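Local coordinates for protein 2-polyprenyl-6-methoxyphenol hydroxylase-like FAD-dependent oxidoreductase (Streptomyces sp. NRRL 11266, PDB 6UI5) that binds flavin-adenine dinucleotide and, by its name and family, is a flavoprotein oxidoreductase related to the aromatic-ring hydroxylases, at residues G14-L17 with A18-A22; M53-R57 with G58-G62; E360-G363 with E364-F368. One frame throughout, in Å; residues are numbered along the deposited sequence.

Interaction 1. Residues G14-L17 with A18-A22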
loop_
_atom_site.group_PDB
_atom_site.type_symbol
_atom_site.label_atom_id
_atom_site.label_comp_id
_atom_site.label_asym_id
_atom_site.label_seq_id
_atom_site.Cartn_x
_atom_site.Cartn_y
_atom_site.Cartn_z
ATOM N N GLY A 14 2.770 0.104 -32.714
ATOM C CA GLY A 14 2.555 -0.437 -34.049
ATOM C C GLY A 14 3.841 -0.606 -34.829
ATOM O O GLY A 14 3.989 -1.559 -35.594
ATOM N N LEU A 15 4.779 0.328 -34.667
ATOM C CA LEU A 15 6.065 0.219 -35.350
ATOM C C LEU A 15 6.779 -1.048 -34.904
ATOM O O LEU A 15 7.121 -1.924 -35.717
ATOM C CB LEU A 15 6.923 1.462 -35.039
ATOM C CG LEU A 15 6.735 2.704 -35.888
ATOM C CD1 LEU A 15 7.367 4.009 -35.300
ATOM C CD2 LEU A 15 7.333 2.356 -37.236
ATOM N N MET A 16 6.967 -1.163 -33.590
ATOM C CA MET A 16 7.666 -2.290 -32.995
ATOM C C MET A 16 7.032 -3.616 -33.407
ATOM O O MET A 16 7.740 -4.590 -33.689
ATOM C CB MET A 16 7.708 -2.108 -31.467
ATOM C CG MET A 16 8.262 -3.279 -30.744
ATOM S SD MET A 16 9.933 -3.649 -31.349
ATOM C CE MET A 16 11.127 -2.632 -30.529
ATOM N N LEU A 17 5.713 -3.650 -33.526
ATOM C CA LEU A 17 5.053 -4.895 -33.906
ATOM C C LEU A 17 5.298 -5.215 -35.369
ATOM O O LEU A 17 5.620 -6.356 -35.718
ATOM C CB LEU A 17 3.548 -4.813 -33.600
ATOM C CG LEU A 17 2.613 -5.874 -34.166
ATOM C CD1 LEU A 17 2.974 -7.269 -33.568
ATOM C CD2 LEU A 17 1.166 -5.508 -33.801
ATOM N N ALA A 18 5.155 -4.212 -36.239
ATOM C CA ALA A 18 5.425 -4.432 -37.653
ATOM C C ALA A 18 6.822 -4.983 -37.843
ATOM O O ALA A 18 7.054 -5.822 -38.723
ATOM C CB ALA A 18 5.253 -3.134 -38.463
ATOM N N CYS A 19 7.770 -4.537 -37.017
ATOM C CA CYS A 19 9.092 -5.158 -37.043
ATOM C C CYS A 19 9.030 -6.611 -36.570
ATOM O O CYS A 19 9.612 -7.504 -37.210
ATOM C CB CYS A 19 10.071 -4.362 -36.195
ATOM S SG CYS A 19 10.509 -2.774 -36.887
ATOM N N GLU A 20 8.337 -6.870 -35.444
ATOM C CA GLU A 20 8.205 -8.254 -34.975
ATOM C C GLU A 20 7.532 -9.134 -36.030
ATOM O O GLU A 20 7.810 -10.339 -36.110
ATOM C CB GLU A 20 7.397 -8.323 -33.683
ATOM C CG GLU A 20 7.983 -7.670 -32.388
ATOM C CD GLU A 20 9.376 -8.182 -31.946
ATOM O OE1 GLU A 20 10.232 -7.338 -31.585
ATOM O OE2 GLU A 20 9.614 -9.415 -31.921
ATOM N N LEU A 21 6.650 -8.558 -36.855
ATOM C CA LEU A 21 5.978 -9.365 -37.868
ATOM C C LEU A 21 6.852 -9.550 -39.110
ATOM O O LEU A 21 6.851 -10.629 -39.720
ATOM C CB LEU A 21 4.640 -8.734 -38.239
ATOM C CG LEU A 21 3.541 -8.738 -37.176
ATOM C CD1 LEU A 21 2.264 -7.988 -37.644
ATOM C CD2 LEU A 21 3.218 -10.165 -36.820
ATOM N N ALA A 22 7.623 -8.522 -39.470
ATOM C CA ALA A 22 8.372 -8.523 -40.721
ATOM C C ALA A 22 9.697 -9.248 -40.585
ATOM O O ALA A 22 10.173 -9.851 -41.554
ATOM C CB ALA A 22 8.629 -7.093 -41.191
#
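L17 turns CG anti to its backbone N (chi1 168°) while L21, one turn on, carries CG beside its own N (chi1 -68°), and with these settings the two side chains cross at a slant, CD1 of L17 lying 3.9 Å from CG of L21. Both pack on V7 of strand 5-8; from helix 295-316, A304 meets L17 and I311 meets L21. Between M16 and E20 the spacing is again i to i+4. The M16 chain, bent at chi2 and chi3, brings SD to 3.7 Å from OE1 of E20, a van der Waals approach; the polar partners of that carboxylate are R57, through OE1, and R24, through OE2, both salt bridges.

The backbone keeps the i to i+4 hydrogen bonds of an alpha helix. A18 N donates to G14 O at 3.0 Å with an N-H...O angle of 168°, and L21 N reaches L17 O at 2.7 Å, more bent; C19 N to L15 O and E20 N to M16 O complete the set. Strand 5-8, helix 12-22 and strand 28-31 form a beta-alpha-beta unit. G14, near the bound flavin-adenine dinucleotide, matches the last glycine of a GxGxxG pattern, consistent with a Rossmann-type dinucleotide-binding fold.

Interaction 2. Residues M53-R57 with G58-G62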
loop_
_atom_site.group_PDB
_atom_site.type_symbol
_atom_site.label_atom_id
_atom_site.label_comp_id
_atom_site.label_asym_id
_atom_site.label_seq_id
_atom_site.Cartn_x
_atom_site.Cartn_y
_atom_site.Cartn_z
ATOM N N MET A 53 14.035 -5.364 -24.018
ATOM C CA MET A 53 13.246 -5.765 -25.183
ATOM C C MET A 53 13.797 -5.195 -26.480
ATOM O O MET A 53 13.666 -5.830 -27.532
ATOM C CB MET A 53 11.797 -5.319 -25.033
ATOM C CG MET A 53 11.057 -6.096 -23.995
ATOM S SD MET A 53 9.340 -5.639 -24.020
ATOM C CE MET A 53 9.330 -4.338 -22.767
ATOM N N LEU A 54 14.379 -3.989 -26.440
ATOM C CA LEU A 54 14.998 -3.453 -27.649
ATOM C C LEU A 54 16.355 -4.093 -27.897
ATOM O O LEU A 54 16.769 -4.227 -29.055
ATOM C CB LEU A 54 15.144 -1.929 -27.570
ATOM C CG LEU A 54 13.931 -1.001 -27.472
ATOM C CD1 LEU A 54 14.357 0.437 -27.126
ATOM C CD2 LEU A 54 13.211 -0.966 -28.780
ATOM N N ASP A 55 17.050 -4.499 -26.827
ATOM C CA ASP A 55 18.328 -5.193 -26.983
ATOM C C ASP A 55 18.147 -6.510 -27.725
ATOM O O ASP A 55 18.983 -6.892 -28.546
ATOM C CB ASP A 55 18.962 -5.439 -25.622
ATOM C CG ASP A 55 20.166 -4.580 -25.383
ATOM O OD1 ASP A 55 20.739 -4.069 -26.375
ATOM O OD2 ASP A 55 20.552 -4.434 -24.205
ATOM N N GLN A 56 17.043 -7.203 -27.461
ATOM C CA GLN A 56 16.718 -8.443 -28.152
ATOM C C GLN A 56 16.657 -8.291 -29.664
ATOM O O GLN A 56 16.606 -9.311 -30.368
ATOM C CB GLN A 56 15.382 -8.969 -27.600
ATOM C CG GLN A 56 15.555 -9.625 -26.217
ATOM C CD GLN A 56 14.255 -10.006 -25.580
ATOM O OE1 GLN A 56 14.227 -10.249 -24.371
ATOM N NE2 GLN A 56 13.146 -10.046 -26.378
ATOM N N ARG A 57 16.666 -7.057 -30.194
ATOM C CA ARG A 57 16.590 -6.880 -31.638
ATOM C C ARG A 57 17.680 -5.936 -32.136
ATOM O O ARG A 57 17.574 -5.380 -33.253
ATOM C CB ARG A 57 15.185 -6.402 -32.021
ATOM C CG ARG A 57 14.107 -7.254 -31.329
ATOM C CD ARG A 57 13.628 -8.398 -32.196
ATOM N NE ARG A 57 12.538 -9.172 -31.586
ATOM C CZ ARG A 57 12.725 -10.312 -30.935
ATOM N NH1 ARG A 57 13.960 -10.821 -30.836
ATOM N NH2 ARG A 57 11.661 -10.939 -30.430
ATOM N N GLY A 58 18.734 -5.758 -31.336
ATOM C CA GLY A 58 19.838 -4.908 -31.745
ATOM C C GLY A 58 19.515 -3.432 -31.841
ATOM O O GLY A 58 20.309 -2.675 -32.407
ATOM N N LEU A 59 18.380 -2.996 -31.305
ATOM C CA LEU A 59 17.947 -1.614 -31.419
ATOM C C LEU A 59 18.368 -0.741 -30.246
ATOM O O LEU A 59 18.134 0.466 -30.291
ATOM C CB LEU A 59 16.427 -1.556 -31.564
ATOM C CG LEU A 59 15.880 -2.408 -32.706
ATOM C CD1 LEU A 59 14.411 -2.710 -32.492
ATOM C CD2 LEU A 59 16.083 -1.687 -34.028
ATOM N N ALA A 60 18.989 -1.293 -29.212
ATOM C CA ALA A 60 19.277 -0.500 -28.016
ATOM C C ALA A 60 20.635 0.194 -28.115
ATOM O O ALA A 60 20.718 1.417 -27.981
ATOM C CB ALA A 60 19.208 -1.377 -26.747
ATOM N N ALA A 61 21.709 -0.576 -28.300
ATOM C CA ALA A 61 23.002 0.032 -28.535
ATOM C C ALA A 61 22.862 1.040 -29.667
ATOM O O ALA A 61 22.234 0.763 -30.703
ATOM C CB ALA A 61 24.060 -1.017 -28.882
ATOM N N GLY A 62 23.410 2.220 -29.439
ATOM C CA GLY A 62 23.337 3.261 -30.445
ATOM C C GLY A 62 22.405 4.331 -29.942
ATOM O O GLY A 62 22.745 5.514 -29.916
#
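A Schellman motif closes helix 48-55 here, with L54 and D55 supplying the acceptors and G58, at positive phi (68°), serving as the C-prime residue. Its two defining bonds are both present: L59 N donates to L54 O at 3.0 Å, and G58 N donates to D55 O, also at 3.0 Å. The second has a nearly straight N-H...O angle of 171°, yet its donor stands above the carbonyl plane of D55, within the type I turn from D55 to G58. L54 O is gripped twice, since R57 N also donates to it, and R57 N and L59 N arrive from opposite faces of its plane.

Past G58 the chain brings L59 and A60 alongside L54 and D55. L54 CB meets L59 CB and A60 CB, each at 4.2 Å. M16 of helix 12-22 touches both L54 and L59, while from helix 97-110 L100 packs on L54 and L104 on L59. OD1 of D55 lies 3.1 Å from the A60 CB methyl; the charge itself is answered by a salt bridge from OD1 to R64.

R57 makes contacts at both ends of its side chain. The aliphatic base packs on L59, whereas the chain, bent at chi2 (-94°), carries the guanidinium away to E20 of helix 12-22, with which NE forms a salt bridge. NH2 donates to P470 O, and NH1 adds a weak bond to Q56 O at 3.1 Å. The carbonyl of R57 accepts from R107 NH1. At the base of that arginine, CB lies 3.8 Å from CD1 of L59.

Interaction 3. Residues E360-G363 with E364-F368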
loop_
_atom_site.group_PDB
_atom_site.type_symbol
_atom_site.label_atom_id
_atom_site.label_comp_id
_atom_site.label_asym_id
_atom_site.label_seq_id
_atom_site.Cartn_x
_atom_site.Cartn_y
_atom_site.Cartn_z
ATOM N N GLU A 360 2.652 8.456 4.350
ATOM C CA GLU A 360 3.048 7.723 5.539
ATOM C C GLU A 360 2.879 6.222 5.324
ATOM O O GLU A 360 3.769 5.441 5.670
ATOM C CB GLU A 360 2.249 8.226 6.750
ATOM C CG GLU A 360 2.738 9.607 7.239
ATOM C CD GLU A 360 2.023 10.128 8.486
ATOM O OE1 GLU A 360 1.236 9.368 9.089
ATOM O OE2 GLU A 360 2.245 11.308 8.858
ATOM N N MET A 361 1.769 5.813 4.700
ATOM C CA MET A 361 1.478 4.394 4.501
ATOM C C MET A 361 2.549 3.736 3.638
ATOM O O MET A 361 3.242 2.813 4.086
ATOM C CB MET A 361 0.081 4.219 3.887
ATOM C CG MET A 361 -0.447 2.769 3.841
ATOM S SD MET A 361 -0.920 1.970 5.436
ATOM C CE MET A 361 0.637 1.307 6.033
ATOM N N MET A 362 2.721 4.224 2.400
ATOM C CA MET A 362 3.814 3.761 1.547
ATOM C C MET A 362 5.157 3.889 2.243
ATOM O O MET A 362 6.057 3.071 2.004
ATOM C CB MET A 362 3.833 4.549 0.230
ATOM C CG MET A 362 2.839 4.045 -0.787
ATOM S SD MET A 362 3.217 2.323 -1.172
ATOM C CE MET A 362 4.864 2.524 -1.838
ATOM N N GLY A 363 5.315 4.908 3.101
ATOM C CA GLY A 363 6.519 4.994 3.919
ATOM C C GLY A 363 6.776 3.713 4.692
ATOM O O GLY A 363 7.898 3.208 4.723
ATOM N N GLU A 364 5.721 3.152 5.299
ATOM C CA GLU A 364 5.870 1.900 6.043
ATOM C C GLU A 364 6.131 0.719 5.116
ATOM O O GLU A 364 7.005 -0.108 5.396
ATOM C CB GLU A 364 4.624 1.631 6.899
ATOM C CG GLU A 364 4.460 2.528 8.131
ATOM C CD GLU A 364 5.743 2.709 8.936
ATOM O OE1 GLU A 364 6.430 1.699 9.218
ATOM O OE2 GLU A 364 6.070 3.878 9.269
ATOM N N PHE A 365 5.387 0.623 4.002
ATOM C CA PHE A 365 5.490 -0.548 3.132
ATOM C C PHE A 365 6.857 -0.630 2.460
ATOM O O PHE A 365 7.408 -1.727 2.292
ATOM C CB PHE A 365 4.388 -0.525 2.077
ATOM C CG PHE A 365 3.005 -0.798 2.610
ATOM C CD1 PHE A 365 2.801 -1.134 3.935
ATOM C CD2 PHE A 365 1.904 -0.774 1.753
ATOM C CE1 PHE A 365 1.530 -1.403 4.408
ATOM C CE2 PHE A 365 0.626 -1.030 2.221
ATOM C CZ PHE A 365 0.438 -1.346 3.553
ATOM N N LEU A 366 7.420 0.511 2.065
ATOM C CA LEU A 366 8.740 0.507 1.446
ATOM C C LEU A 366 9.858 0.204 2.435
ATOM O O LEU A 366 11.032 0.226 2.049
ATOM C CB LEU A 366 9.004 1.845 0.732
ATOM C CG LEU A 366 8.131 2.072 -0.506
ATOM C CD1 LEU A 366 8.400 3.404 -1.202
ATOM C CD2 LEU A 366 8.337 0.934 -1.483
ATOM N N LYS A 367 9.547 -0.079 3.691
ATOM C CA LYS A 367 10.574 -0.682 4.529
ATOM C C LYS A 367 10.741 -2.162 4.247
ATOM O O LYS A 367 11.705 -2.752 4.730
ATOM C CB LYS A 367 10.258 -0.468 6.014
ATOM C CG LYS A 367 10.488 0.969 6.481
ATOM C CD LYS A 367 9.756 1.283 7.779
ATOM C CE LYS A 367 9.976 2.734 8.189
ATOM N NZ LYS A 367 9.521 3.022 9.576
ATOM N N PHE A 368 9.842 -2.761 3.465
ATOM C CA PHE A 368 9.836 -4.191 3.175
ATOM C C PHE A 368 10.481 -4.495 1.827
ATOM O O PHE A 368 10.250 -3.793 0.839
ATOM C CB PHE A 368 8.409 -4.741 3.165
ATOM C CG PHE A 368 7.617 -4.414 4.393
ATOM C CD1 PHE A 368 8.206 -4.468 5.659
ATOM C CD2 PHE A 368 6.275 -4.054 4.283
ATOM C CE1 PHE A 368 7.465 -4.165 6.804
ATOM C CE2 PHE A 368 5.522 -3.747 5.414
ATOM C CZ PHE A 368 6.118 -3.798 6.680
#
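M361 brings its CE methyl to 3.3 Å from CE1 of the F365 ring, four residues further along the helix, and its SD stands 4.7 Å from the ring centroid, 36° off the normal: a Met-aromatic contact of oblique geometry. CG of the same methionine lies over one face, toward the rim. The reach comes from CG set anti to the backbone N (chi1 -170°), followed by bends at chi2 and chi3 that curl the thioether back onto the phenyl. M362 repeats the spacing with L366, its CE meeting L366 CG at 3.6 Å; L375 of helix 369-379 lies against M362, and L78 and L80 of strand 78-80 against L366.

The alpha-helical backbone holds each pair at this spacing. F365 N donates to M361 O at 3.1 Å, in the carbonyl plane, and L366 N to M362 O at 2.9 Å. Helix 352-365 then ends in a type I turn from F365 to F368, and F368 takes the N-cap position of the next helix. K367 NZ and E364 OE1 form a salt bridge at 3.4 Å, its hydrogen bond weak.

Farther out, F365 of the second subunit meets this F365 ring with the planes at about 75°, and M340 of that subunit packs on M361. The apolar and sulfur-aromatic contact thus reaches the subunit interface, where E360 and E364 also make long, weak ion pairs with R336 of the second subunit.

Interactions 1 and 2 are neighbours, their centres 14 Å apart, and they meet directly: E20 OE1 and R57 NE form a salt bridge of 2.9 Å, while M16 CE packs on L59 CD1 at 3.8 Å. Helix 12-22 is thus tied to the capped end of helix 48-55 by a salt bridge and by the packing of the M16 methyl on L54 and L59. Both belong to the FAD-binding domain; G14 lies about 6 Å and the L54 side chain about 11 Å from the bound flavin-adenine dinucleotide. Interaction 3 stands apart, its nearest atoms about 29 Å from interaction 1 and about 22 Å from interaction 2, and faces the second subunit.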